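Local coordinates for pentacotripeptide-repeat region of PRORP domain-containing protein (PDB 4ME2), which probably binds RNA, including group II intron RNA in the chloroplast, as a helical pentatricopeptide repeat protein, at residues V107-P112 and I147-R152; S126-N131 and V179-A184; A186-Y191 and D220-E225. All coordinates share one frame; numbering follows the deposited sequence.

Contact 1 (V107-P112 and I147-R152); sequences VARAEP and IEEKER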
ATOM      1  N   VAL A 107      -2.726 -12.423  -0.723  1.00 17.62           N
ATOM      2  CA  VAL A 107      -3.176 -13.617  -0.012  1.00 17.66           C
ATOM      3  C   VAL A 107      -3.237 -13.297   1.484  1.00 17.75           C
ATOM      4  O   VAL A 107      -4.239 -13.589   2.137  1.00 18.13           O
ATOM      5  CB  VAL A 107      -2.275 -14.844  -0.268  1.00 17.28           C
ATOM      6  CG1 VAL A 107      -2.741 -16.032   0.561  1.00 17.47           C
ATOM      7  CG2 VAL A 107      -2.277 -15.226  -1.749  1.00 17.53           C
ATOM      8  N   ALA A 108      -2.189 -12.677   2.025  1.00 17.64           N
ATOM      9  CA  ALA A 108      -2.170 -12.340   3.458  1.00 17.59           C
ATOM     10  C   ALA A 108      -3.338 -11.428   3.840  1.00 18.29           C
ATOM     11  O   ALA A 108      -3.943 -11.585   4.908  1.00 18.87           O
ATOM     12  CB  ALA A 108      -0.845 -11.700   3.844  1.00 17.03           C
ATOM     13  N   ARG A 109      -3.653 -10.483   2.957  1.00 18.53           N
ATOM     14  CA  ARG A 109      -4.671  -9.468   3.241  1.00 19.73           C
ATOM     15  C   ARG A 109      -6.059 -10.069   3.480  1.00 20.49           C
ATOM     16  O   ARG A 109      -6.893  -9.438   4.124  1.00 22.02           O
ATOM     17  CB  ARG A 109      -4.730  -8.430   2.112  1.00 19.81           C
ATOM     18  CG  ARG A 109      -3.524  -7.495   2.019  1.00 20.05           C
ATOM     19  CD  ARG A 109      -3.689  -6.450   0.914  1.00 20.63           C
ATOM     20  NE  ARG A 109      -4.991  -5.806   1.059  1.00 20.98           N
ATOM     21  CZ  ARG A 109      -6.053  -6.048   0.296  1.00 21.45           C
ATOM     22  NH1 ARG A 109      -5.973  -6.879  -0.733  1.00 21.93           N
ATOM     23  NH2 ARG A 109      -7.203  -5.441   0.559  1.00 22.03           N
ATOM     24  N   ALA A 110      -6.297 -11.276   2.969  1.00 20.03           N
ATOM     25  CA  ALA A 110      -7.590 -11.954   3.119  1.00 21.17           C
ATOM     26  C   ALA A 110      -7.652 -12.886   4.334  1.00 22.27           C
ATOM     27  O   ALA A 110      -8.706 -13.474   4.617  1.00 23.48           O
ATOM     28  CB  ALA A 110      -7.937 -12.723   1.857  1.00 21.42           C
ATOM     29  N   GLU A 111      -6.533 -13.033   5.037  1.00 22.06           N
ATOM     30  CA  GLU A 111      -6.465 -13.941   6.185  1.00 22.47           C
ATOM     31  C   GLU A 111      -7.062 -13.328   7.446  1.00 23.50           C
ATOM     32  O   GLU A 111      -6.952 -12.121   7.664  1.00 23.34           O
ATOM     33  CB  GLU A 111      -5.027 -14.399   6.456  1.00 22.96           C
ATOM     34  CG  GLU A 111      -4.460 -15.334   5.398  1.00 23.48           C
ATOM     35  CD  GLU A 111      -5.277 -16.607   5.235  1.00 24.59           C
ATOM     36  OE1 GLU A 111      -5.003 -17.593   5.943  1.00 26.07           O
ATOM     37  OE2 GLU A 111      -6.193 -16.629   4.393  1.00 26.30           O
ATOM     38  N   PRO A 112      -7.682 -14.169   8.292  1.00 24.81           N
ATOM     39  CA  PRO A 112      -8.309 -13.694   9.526  1.00 25.40           C
ATOM     40  C   PRO A 112      -7.368 -12.948  10.472  1.00 25.08           C
ATOM     41  O   PRO A 112      -7.824 -12.093  11.223  1.00 26.04           O
ATOM     42  CB  PRO A 112      -8.795 -14.984  10.194  1.00 25.37           C
ATOM     43  CG  PRO A 112      -8.982 -15.943   9.075  1.00 26.32           C
ATOM     44  CD  PRO A 112      -7.898 -15.613   8.086  1.00 25.50           C
ATOM     45  N   ILE A 147      -7.541   1.556   1.108  1.00 21.03           N
ATOM     46  CA  ILE A 147      -8.621   2.476   1.467  1.00 21.92           C
ATOM     47  C   ILE A 147      -9.911   1.696   1.716  1.00 22.73           C
ATOM     48  O   ILE A 147     -10.604   1.934   2.709  1.00 23.47           O
ATOM     49  CB  ILE A 147      -8.804   3.594   0.415  1.00 22.20           C
ATOM     50  CG1 ILE A 147      -7.564   4.491   0.398  1.00 22.46           C
ATOM     51  CG2 ILE A 147     -10.045   4.430   0.714  1.00 23.39           C
ATOM     52  CD1 ILE A 147      -7.508   5.465  -0.762  1.00 23.14           C
ATOM     53  N   GLU A 148     -10.200   0.745   0.831  1.00 23.46           N
ATOM     54  CA  GLU A 148     -11.395  -0.091   0.955  1.00 25.08           C
ATOM     55  C   GLU A 148     -11.372  -0.941   2.227  1.00 24.88           C
ATOM     56  O   GLU A 148     -12.359  -0.972   2.969  1.00 26.14           O
ATOM     57  CB  GLU A 148     -11.594  -0.970  -0.284  1.00 27.31           C
ATOM     58  CG  GLU A 148     -12.660  -2.048  -0.098  1.00 30.70           C
ATOM     59  CD  GLU A 148     -13.397  -2.409  -1.379  1.00 34.39           C
ATOM     60  OE1 GLU A 148     -13.042  -1.886  -2.456  1.00 36.45           O
ATOM     61  OE2 GLU A 148     -14.350  -3.219  -1.302  1.00 36.95           O
ATOM     62  N   GLU A 149     -10.258  -1.621   2.492  1.00 23.67           N
ATOM     63  CA  GLU A 149     -10.196  -2.476   3.677  1.00 23.96           C
ATOM     64  C   GLU A 149     -10.396  -1.687   4.974  1.00 24.48           C
ATOM     65  O   GLU A 149     -10.892  -2.226   5.958  1.00 25.16           O
ATOM     66  CB  GLU A 149      -8.912  -3.318   3.721  1.00 23.06           C
ATOM     67  CG  GLU A 149      -7.649  -2.555   4.085  1.00 22.45           C
ATOM     68  CD  GLU A 149      -6.370  -3.316   3.777  1.00 22.25           C
ATOM     69  OE1 GLU A 149      -6.439  -4.490   3.363  1.00 21.97           O
ATOM     70  OE2 GLU A 149      -5.286  -2.733   3.963  1.00 22.67           O
ATOM     71  N   LYS A 150     -10.032  -0.408   4.969  1.00 25.42           N
ATOM     72  CA  LYS A 150     -10.251   0.441   6.134  1.00 27.07           C
ATOM     73  C   LYS A 150     -11.704   0.890   6.211  1.00 28.09           C
ATOM     74  O   LYS A 150     -12.356   0.733   7.240  1.00 28.62           O
ATOM     75  CB  LYS A 150      -9.335   1.664   6.093  1.00 27.67           C
ATOM     76  CG  LYS A 150      -7.853   1.339   6.068  1.00 29.11           C
ATOM     77  CD  LYS A 150      -7.347   0.852   7.415  1.00 30.46           C
ATOM     78  CE  LYS A 150      -7.378   1.970   8.446  1.00 31.63           C
ATOM     79  NZ  LYS A 150      -6.708   1.565   9.711  1.00 33.64           N
ATOM     80  N   GLU A 151     -12.211   1.437   5.112  1.00 28.61           N
ATOM     81  CA  GLU A 151     -13.526   2.074   5.114  1.00 30.40           C
ATOM     82  C   GLU A 151     -14.683   1.082   5.188  1.00 31.61           C
ATOM     83  O   GLU A 151     -15.718   1.375   5.786  1.00 31.81           O
ATOM     84  CB  GLU A 151     -13.673   3.003   3.911  1.00 31.50           C
ATOM     85  CG  GLU A 151     -12.688   4.158   3.937  1.00 32.58           C
ATOM     86  CD  GLU A 151     -12.950   5.188   2.859  1.00 33.51           C
ATOM     87  OE1 GLU A 151     -12.474   6.332   3.018  1.00 35.22           O
ATOM     88  OE2 GLU A 151     -13.626   4.862   1.861  1.00 35.34           O
ATOM     89  N   ARG A 152     -14.501  -0.093   4.597  1.00 32.41           N
ATOM     90  CA  ARG A 152     -15.518  -1.138   4.645  1.00 33.81           C
ATOM     91  C   ARG A 152     -15.222  -2.169   5.744  1.00 33.43           C
ATOM     92  O   ARG A 152     -15.900  -3.193   5.840  1.00 33.98           O
ATOM     93  CB  ARG A 152     -15.650  -1.818   3.278  1.00 36.16           C
ATOM     94  CG  ARG A 152     -15.908  -0.861   2.121  1.00 39.00           C
ATOM     95  CD  ARG A 152     -15.983  -1.609   0.796  1.00 41.84           C
ATOM     96  NE  ARG A 152     -16.193  -3.047   0.986  1.00 44.84           N
ATOM     97  CZ  ARG A 152     -17.286  -3.713   0.622  1.00 46.17           C
ATOM     98  NH1 ARG A 152     -18.289  -3.087   0.021  1.00 48.11           N
ATOM     99  NH2 ARG A 152     -17.372  -5.018   0.852  1.00 47.59           N
TER
HETATM  100  O   HOH W   1      -7.674  -6.726   4.369  1.00 24.82           O
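Arg109 and Glu149 reach out from two helix ends and meet in a side-on salt bridge, the tight part of an otherwise sparse contact. Two nitrogens of the guanidinium close on a single carboxylate oxygen: Arg109 NE lies 3.0 Å from Glu149 OE1, and Arg109 NH2 lies 3.1 Å from that same OE1. The oxygen sits at the edge of the guanidinium, close to its plane, and the two flat groups are turned 36° apart. NE arrives on the syn side, tilted out of the carboxylate plane, and NH2 from farther above the same face. Neither bond is straight, with N-H...O angles near 140°, as expected when two roughly parallel N-H groups share one acceptor atom. An arginine suits the place because NE and NH2 can both donate along one edge to a single oxygen; a bend at chi3 (50°) brings that edge to the acid, while the glutamate runs extended beyond CG.

On the looser side a water bridges the two segments, donating to Glu149 OE1 at 2.7 Å and to the backbone Arg109 O at 2.8 Å. Only 88 Å² is buried in all, and neither touching residue is fully enclosed. The other carboxylate oxygen, OE2, is hydrogen-bonded to the hydroxyl of Tyr121, and Arg109 NH1 to His106, so further bonds restrain both charged groups. In the all-helical pentatricopeptide-repeat array the bridge thus ties the C-terminal ends of helices 98-109 and 133-151 together beside helix 118-126, which lies between them in the chain and supplies Tyr121.

Contact 2 (S126-N131 and V179-A184); sequences SSSPSN and VAKGRA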
ATOM      1  N   SER A 126       7.966   1.522  -2.382  1.00 19.98           N
ATOM      2  CA  SER A 126       9.362   1.917  -2.589  1.00 20.63           C
ATOM      3  C   SER A 126      10.184   0.883  -3.358  1.00 20.65           C
ATOM      4  O   SER A 126      11.115   1.240  -4.084  1.00 21.45           O
ATOM      5  CB  SER A 126      10.023   2.228  -1.245  1.00 21.42           C
ATOM      6  OG  SER A 126       9.382   3.336  -0.636  1.00 24.42           O
ATOM      7  N   SER A 127       9.830  -0.388  -3.202  1.00 20.25           N
ATOM      8  CA  SER A 127      10.552  -1.484  -3.843  1.00 20.11           C
ATOM      9  C   SER A 127       9.992  -1.835  -5.218  1.00 20.11           C
ATOM     10  O   SER A 127      10.552  -2.690  -5.908  1.00 20.73           O
ATOM     11  CB  SER A 127      10.569  -2.725  -2.938  1.00 20.88           C
ATOM     12  OG  SER A 127       9.264  -3.262  -2.754  1.00 20.02           O
ATOM     13  N   SER A 128       8.902  -1.189  -5.625  1.00 20.10           N
ATOM     14  CA  SER A 128       8.345  -1.452  -6.953  1.00 20.70           C
ATOM     15  C   SER A 128       9.284  -0.875  -7.997  1.00 21.74           C
ATOM     16  O   SER A 128       9.971   0.105  -7.728  1.00 22.00           O
ATOM     17  CB  SER A 128       6.946  -0.854  -7.120  1.00 20.17           C
ATOM     18  OG  SER A 128       6.963   0.559  -7.099  1.00 20.20           O
ATOM     19  N   PRO A 129       9.328  -1.489  -9.188  1.00 23.10           N
ATOM     20  CA  PRO A 129      10.165  -0.948 -10.265  1.00 24.66           C
ATOM     21  C   PRO A 129       9.638   0.396 -10.764  1.00 25.12           C
ATOM     22  O   PRO A 129       8.455   0.509 -11.079  1.00 25.34           O
ATOM     23  CB  PRO A 129      10.043  -1.999 -11.376  1.00 24.89           C
ATOM     24  CG  PRO A 129       9.493  -3.223 -10.725  1.00 25.18           C
ATOM     25  CD  PRO A 129       8.669  -2.750  -9.569  1.00 23.75           C
ATOM     26  N   SER A 130      10.511   1.403 -10.828  1.00 26.64           N
ATOM     27  CA  SER A 130      10.134   2.737 -11.308  1.00 27.43           C
ATOM     28  C   SER A 130       9.848   2.736 -12.808  1.00 28.18           C
ATOM     29  O   SER A 130      10.416   1.941 -13.551  1.00 28.64           O
ATOM     30  CB  SER A 130      11.247   3.747 -11.027  1.00 28.01           C
ATOM     31  OG  SER A 130      11.351   4.055  -9.648  1.00 28.36           O
ATOM     32  N   ASN A 131       8.973   3.639 -13.241  1.00 28.83           N
ATOM     33  CA  ASN A 131       8.648   3.788 -14.661  1.00 29.35           C
ATOM     34  C   ASN A 131       8.310   2.450 -15.319  1.00 29.03           C
ATOM     35  O   ASN A 131       8.780   2.155 -16.419  1.00 29.16           O
ATOM     36  CB  ASN A 131       9.796   4.479 -15.415  1.00 30.28           C
ATOM     37  CG  ASN A 131      10.182   5.811 -14.801  1.00 31.15           C
ATOM     38  OD1 ASN A 131       9.395   6.759 -14.795  1.00 32.71           O
ATOM     39  ND2 ASN A 131      11.403   5.890 -14.284  1.00 31.19           N
ATOM     40  N   VAL A 179       4.465   9.408  -3.458  1.00 17.95           N
ATOM     41  CA  VAL A 179       4.916  10.602  -4.159  1.00 19.19           C
ATOM     42  C   VAL A 179       6.295  10.377  -4.801  1.00 19.02           C
ATOM     43  O   VAL A 179       6.488  10.681  -5.981  1.00 19.61           O
ATOM     44  CB  VAL A 179       4.889  11.836  -3.239  1.00 19.85           C
ATOM     45  CG1 VAL A 179       5.689  12.964  -3.847  1.00 21.04           C
ATOM     46  CG2 VAL A 179       3.443  12.268  -2.992  1.00 20.05           C
ATOM     47  N   ALA A 180       7.234   9.805  -4.052  1.00 19.28           N
ATOM     48  CA  ALA A 180       8.564   9.520  -4.606  1.00 19.26           C
ATOM     49  C   ALA A 180       8.509   8.589  -5.830  1.00 20.04           C
ATOM     50  O   ALA A 180       9.277   8.758  -6.783  1.00 20.12           O
ATOM     51  CB  ALA A 180       9.501   8.971  -3.531  1.00 19.44           C
ATOM     52  N   LYS A 181       7.586   7.628  -5.806  1.00 19.74           N
ATOM     53  CA  LYS A 181       7.418   6.682  -6.908  1.00 20.36           C
ATOM     54  C   LYS A 181       6.622   7.245  -8.072  1.00 20.53           C
ATOM     55  O   LYS A 181       6.421   6.552  -9.072  1.00 21.89           O
ATOM     56  CB  LYS A 181       6.756   5.398  -6.421  1.00 20.99           C
ATOM     57  CG  LYS A 181       7.748   4.376  -5.921  1.00 22.45           C
ATOM     58  CD  LYS A 181       8.575   3.824  -7.066  1.00 22.65           C
ATOM     59  CE  LYS A 181       9.759   3.080  -6.503  1.00 23.72           C
ATOM     60  NZ  LYS A 181      10.732   2.712  -7.561  1.00 23.97           N
ATOM     61  N   GLY A 182       6.176   8.493  -7.948  1.00 19.47           N
ATOM     62  CA  GLY A 182       5.412   9.158  -9.005  1.00 19.85           C
ATOM     63  C   GLY A 182       3.935   8.808  -9.067  1.00 19.75           C
ATOM     64  O   GLY A 182       3.263   9.124 -10.053  1.00 20.43           O
ATOM     65  N   ARG A 183       3.412   8.187  -8.013  1.00 19.02           N
ATOM     66  CA  ARG A 183       2.018   7.750  -8.017  1.00 18.83           C
ATOM     67  C   ARG A 183       1.140   8.812  -7.368  1.00 18.76           C
ATOM     68  O   ARG A 183       0.676   8.667  -6.228  1.00 18.42           O
ATOM     69  CB  ARG A 183       1.861   6.373  -7.354  1.00 18.87           C
ATOM     70  CG  ARG A 183       2.764   5.269  -7.913  1.00 19.64           C
ATOM     71  CD  ARG A 183       2.819   5.212  -9.436  1.00 20.79           C
ATOM     72  NE  ARG A 183       1.496   5.207 -10.059  1.00 20.69           N
ATOM     73  CZ  ARG A 183       1.243   5.689 -11.276  1.00 20.99           C
ATOM     74  NH1 ARG A 183       2.222   6.216 -12.008  1.00 22.21           N
ATOM     75  NH2 ARG A 183       0.010   5.647 -11.764  1.00 21.48           N
ATOM     76  N   ALA A 184       0.912   9.880  -8.124  1.00 18.33           N
ATOM     77  CA  ALA A 184       0.282  11.093  -7.617  1.00 18.81           C
ATOM     78  C   ALA A 184      -1.176  10.904  -7.236  1.00 18.79           C
ATOM     79  O   ALA A 184      -1.599  11.321  -6.156  1.00 18.76           O
ATOM     80  CB  ALA A 184       0.419  12.213  -8.632  1.00 19.26           C
TER
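Lys181 stretches from the Schellman motif that ends helix 168-180 to the loop joining helices 118-126 and 133-151, in the helix-turn-helix array of a pentatricopeptide repeat protein. Its chain bends at chi2 (-69°) and then runs straight through CD and CE, so the ammonium arrives among the serines of 126-131. On the way the methylenes pass alongside Ser128, whose OG lies 3.6 Å from Lys181 CD; that hydroxyl is turned to its own bond with the backbone oxygen of Val125. Serines suit the place because their short side chains and backbone carbonyls put oxygens close to the ammonium. Lys181 NZ donates to the carbonyl oxygen Ser128 O at 2.7 Å, approaching it at a C=O...N angle of 159° and tilted 21° from the carbonyl plane. Lys181 CE also comes 3.3 Å from Ser126 O, a close approach that the charge on the neighbouring NZ probably favours.

Gly182 follows with positive phi, a backbone turn that glycine takes easily, and it lets the chain leave the helix just after the lysine. On the loop side, Ser130 is turned so that its hydroxyl lies beside its own backbone N, and Ser130 OG accepts from Lys181 NZ at 2.6 Å.

Contact 3 (A186-Y191 and D220-E225); sequences AAWRVY and DEEAAE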
ATOM      1  N   ALA A 186      -2.739   8.111  -6.523  1.00 18.69           N
ATOM      2  CA  ALA A 186      -2.755   7.224  -5.356  1.00 18.56           C
ATOM      3  C   ALA A 186      -2.466   7.993  -4.063  1.00 18.75           C
ATOM      4  O   ALA A 186      -3.170   7.822  -3.064  1.00 18.63           O
ATOM      5  CB  ALA A 186      -1.777   6.066  -5.534  1.00 18.56           C
ATOM      6  N   ALA A 187      -1.445   8.851  -4.087  1.00 18.61           N
ATOM      7  CA  ALA A 187      -1.117   9.665  -2.913  1.00 18.84           C
ATOM      8  C   ALA A 187      -2.295  10.579  -2.546  1.00 19.53           C
ATOM      9  O   ALA A 187      -2.705  10.668  -1.377  1.00 19.68           O
ATOM     10  CB  ALA A 187       0.154  10.477  -3.160  1.00 18.86           C
ATOM     11  N   TRP A 188      -2.853  11.246  -3.550  1.00 19.95           N
ATOM     12  CA  TRP A 188      -4.025  12.072  -3.322  1.00 20.88           C
ATOM     13  C   TRP A 188      -5.159  11.273  -2.715  1.00 21.43           C
ATOM     14  O   TRP A 188      -5.807  11.729  -1.767  1.00 21.43           O
ATOM     15  CB  TRP A 188      -4.464  12.752  -4.606  1.00 21.43           C
ATOM     16  CG  TRP A 188      -5.754  13.466  -4.406  1.00 22.16           C
ATOM     17  CD1 TRP A 188      -7.015  13.078  -4.835  1.00 22.63           C
ATOM     18  CD2 TRP A 188      -5.964  14.684  -3.635  1.00 22.15           C
ATOM     19  NE1 TRP A 188      -7.960  13.977  -4.423  1.00 23.10           N
ATOM     20  CE2 TRP A 188      -7.394  14.968  -3.704  1.00 23.19           C
ATOM     21  CE3 TRP A 188      -5.133  15.557  -2.949  1.00 22.63           C
ATOM     22  CZ2 TRP A 188      -7.952  16.075  -3.088  1.00 23.16           C
ATOM     23  CZ3 TRP A 188      -5.703  16.673  -2.334  1.00 22.86           C
ATOM     24  CH2 TRP A 188      -7.078  16.923  -2.402  1.00 23.48           C
ATOM     25  N   ARG A 189      -5.404  10.075  -3.249  1.00 21.78           N
ATOM     26  CA  ARG A 189      -6.483   9.224  -2.744  1.00 23.42           C
ATOM     27  C   ARG A 189      -6.339   8.988  -1.246  1.00 23.14           C
ATOM     28  O   ARG A 189      -7.302   9.161  -0.497  1.00 24.16           O
ATOM     29  CB  ARG A 189      -6.551   7.890  -3.504  1.00 24.03           C
ATOM     30  CG  ARG A 189      -7.333   7.949  -4.813  1.00 25.78           C
ATOM     31  CD  ARG A 189      -8.622   7.127  -4.764  1.00 28.68           C
ATOM     32  NE  ARG A 189      -9.467   7.435  -3.616  1.00 30.77           N
ATOM     33  CZ  ARG A 189     -10.237   6.557  -2.972  1.00 30.61           C
ATOM     34  NH1 ARG A 189     -10.281   5.282  -3.336  1.00 31.79           N
ATOM     35  NH2 ARG A 189     -10.964   6.959  -1.940  1.00 32.20           N
ATOM     36  N   VAL A 190      -5.139   8.607  -0.811  1.00 22.74           N
ATOM     37  CA  VAL A 190      -4.874   8.363   0.613  1.00 23.24           C
ATOM     38  C   VAL A 190      -5.030   9.639   1.439  1.00 24.29           C
ATOM     39  O   VAL A 190      -5.698   9.642   2.485  1.00 25.00           O
ATOM     40  CB  VAL A 190      -3.457   7.799   0.853  1.00 22.71           C
ATOM     41  CG1 VAL A 190      -3.138   7.782   2.342  1.00 23.10           C
ATOM     42  CG2 VAL A 190      -3.323   6.401   0.272  1.00 23.06           C
ATOM     43  N   TYR A 191      -4.386  10.712   0.980  1.00 24.59           N
ATOM     44  CA  TYR A 191      -4.458  11.995   1.674  1.00 25.88           C
ATOM     45  C   TYR A 191      -5.907  12.467   1.827  1.00 26.96           C
ATOM     46  O   TYR A 191      -6.328  12.869   2.914  1.00 28.74           O
ATOM     47  CB  TYR A 191      -3.607  13.049   0.955  1.00 25.24           C
ATOM     48  CG  TYR A 191      -3.737  14.437   1.541  1.00 25.75           C
ATOM     49  CD1 TYR A 191      -4.639  15.357   1.004  1.00 26.30           C
ATOM     50  CD2 TYR A 191      -2.963  14.831   2.632  1.00 25.99           C
ATOM     51  CE1 TYR A 191      -4.764  16.634   1.539  1.00 26.43           C
ATOM     52  CE2 TYR A 191      -3.078  16.107   3.172  1.00 25.99           C
ATOM     53  CZ  TYR A 191      -3.980  17.000   2.624  1.00 26.49           C
ATOM     54  OH  TYR A 191      -4.094  18.262   3.160  1.00 26.78           O
ATOM     55  N   ASP A 220      -2.156  19.878 -10.485  1.00 25.67           N
ATOM     56  CA  ASP A 220      -2.181  21.224  -9.911  1.00 26.68           C
ATOM     57  C   ASP A 220      -3.444  21.575  -9.124  1.00 26.00           C
ATOM     58  O   ASP A 220      -3.386  22.420  -8.237  1.00 25.74           O
ATOM     59  CB  ASP A 220      -1.825  22.315 -10.938  1.00 29.38           C
ATOM     60  CG  ASP A 220      -2.291  21.982 -12.334  1.00 31.37           C
ATOM     61  OD1 ASP A 220      -1.424  21.828 -13.226  1.00 33.51           O
ATOM     62  OD2 ASP A 220      -3.512  21.863 -12.537  1.00 32.95           O
ATOM     63  N   GLU A 221      -4.565  20.923  -9.425  1.00 26.25           N
ATOM     64  CA  GLU A 221      -5.786  21.151  -8.651  1.00 26.23           C
ATOM     65  C   GLU A 221      -5.632  20.570  -7.255  1.00 24.99           C
ATOM     66  O   GLU A 221      -6.007  21.196  -6.272  1.00 24.72           O
ATOM     67  CB  GLU A 221      -7.004  20.535  -9.329  1.00 28.03           C
ATOM     68  CG  GLU A 221      -7.488  21.311 -10.541  1.00 30.31           C
ATOM     69  CD  GLU A 221      -8.830  20.827 -11.060  1.00 31.55           C
ATOM     70  OE1 GLU A 221      -9.202  19.663 -10.794  1.00 33.48           O
ATOM     71  OE2 GLU A 221      -9.517  21.618 -11.742  1.00 33.26           O
ATOM     72  N   GLU A 222      -5.076  19.365  -7.194  1.00 23.86           N
ATOM     73  CA  GLU A 222      -4.814  18.692  -5.925  1.00 23.39           C
ATOM     74  C   GLU A 222      -3.776  19.477  -5.136  1.00 23.49           C
ATOM     75  O   GLU A 222      -3.912  19.654  -3.930  1.00 22.81           O
ATOM     76  CB  GLU A 222      -4.350  17.250  -6.157  1.00 23.37           C
ATOM     77  CG  GLU A 222      -5.444  16.294  -6.627  1.00 23.92           C
ATOM     78  CD  GLU A 222      -5.784  16.418  -8.107  1.00 24.75           C
ATOM     79  OE1 GLU A 222      -5.037  17.075  -8.862  1.00 25.02           O
ATOM     80  OE2 GLU A 222      -6.815  15.843  -8.517  1.00 25.92           O
ATOM     81  N   ALA A 223      -2.749  19.969  -5.823  1.00 22.94           N
ATOM     82  CA  ALA A 223      -1.750  20.820  -5.181  1.00 23.21           C
ATOM     83  C   ALA A 223      -2.405  22.032  -4.530  1.00 23.63           C
ATOM     84  O   ALA A 223      -2.082  22.402  -3.401  1.00 23.17           O
ATOM     85  CB  ALA A 223      -0.699  21.260  -6.187  1.00 23.31           C
ATOM     86  N   ALA A 224      -3.343  22.643  -5.248  1.00 23.94           N
ATOM     87  CA  ALA A 224      -4.026  23.825  -4.742  1.00 24.42           C
ATOM     88  C   ALA A 224      -4.860  23.511  -3.495  1.00 23.89           C
ATOM     89  O   ALA A 224      -4.931  24.326  -2.580  1.00 24.22           O
ATOM     90  CB  ALA A 224      -4.886  24.444  -5.832  1.00 24.01           C
ATOM     91  N   GLU A 225      -5.478  22.328  -3.465  1.00 24.57           N
ATOM     92  CA  GLU A 225      -6.231  21.877  -2.292  1.00 24.90           C
ATOM     93  C   GLU A 225      -5.305  21.755  -1.084  1.00 24.08           C
ATOM     94  O   GLU A 225      -5.614  22.254  -0.001  1.00 24.16           O
ATOM     95  CB  GLU A 225      -6.912  20.531  -2.550  1.00 26.14           C
ATOM     96  CG  GLU A 225      -7.931  20.514  -3.679  1.00 28.43           C
ATOM     97  CD  GLU A 225      -9.323  20.917  -3.240  1.00 30.37           C
ATOM     98  OE1 GLU A 225     -10.274  20.593  -3.970  1.00 33.64           O
ATOM     99  OE2 GLU A 225      -9.482  21.542  -2.174  1.00 31.66           O
TER
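Trp188 lays one face of its indole under the side chain of Glu222. The methylene does the touching: Glu222 CG stands 3.4 Å from Trp188 CD2, displaced toward the rim of the indole. From the centroid of the five-membered ring of Trp188 the same Glu222 CG is 3.6 Å away, a CH-pi contact over the face. Its direction departs by 18° from the ring normal. Glu222 CB follows over the six-membered ring, 3.7 Å from Trp188 CE3. A chi1 of 173°, which leaves CG beside the carbonyl carbon, places the indole against Glu222, and the two side chains cross at about a right angle.

Beyond CG the glutamate bends at chi2 (78°), and its carboxylate stands steeply to the indole while OE2 pairs with Arg185. A glutamate fits this place because its aliphatic part can pack on an aromatic face while the charged end finds an arginine. The pentatricopeptide-repeat array is a stack of antiparallel helices, and here helix 184-197 packs on helix 220-236, with Met214 of the intervening helix 204-216 also touching Glu222.

One helical turn further on, Glu225 reaches the far end of the indole. Its CB lies 3.6 Å from Trp188 CH2, an oblique approach, and its OE2 forms a salt bridge with Arg196, an arginine that also packs against the tryptophan.

In the fold
The three contacts follow the helical stack from helix 98-109 to helix 220-236. Contacts 1 and 2 alternate along the chain, for the loop 126-131 lies between the two halves of contact 1; they sit on opposite sides of the chain's centre, their centres 22 Å apart and their nearest atoms about 10 Å apart. Contact 3 comes later in sequence yet touches both. Ile147 CD1 packs 3.7 Å from Arg189 CZ, linking it to contact 1 although their centres are 24 Å apart, and Val179 CG2 lies 3.7 Å from Ala187 CB, linking it to contact 2, whose centre is 16 Å away. Helix 184-197 is thus shared packing ground for helices 133-151 and 168-180.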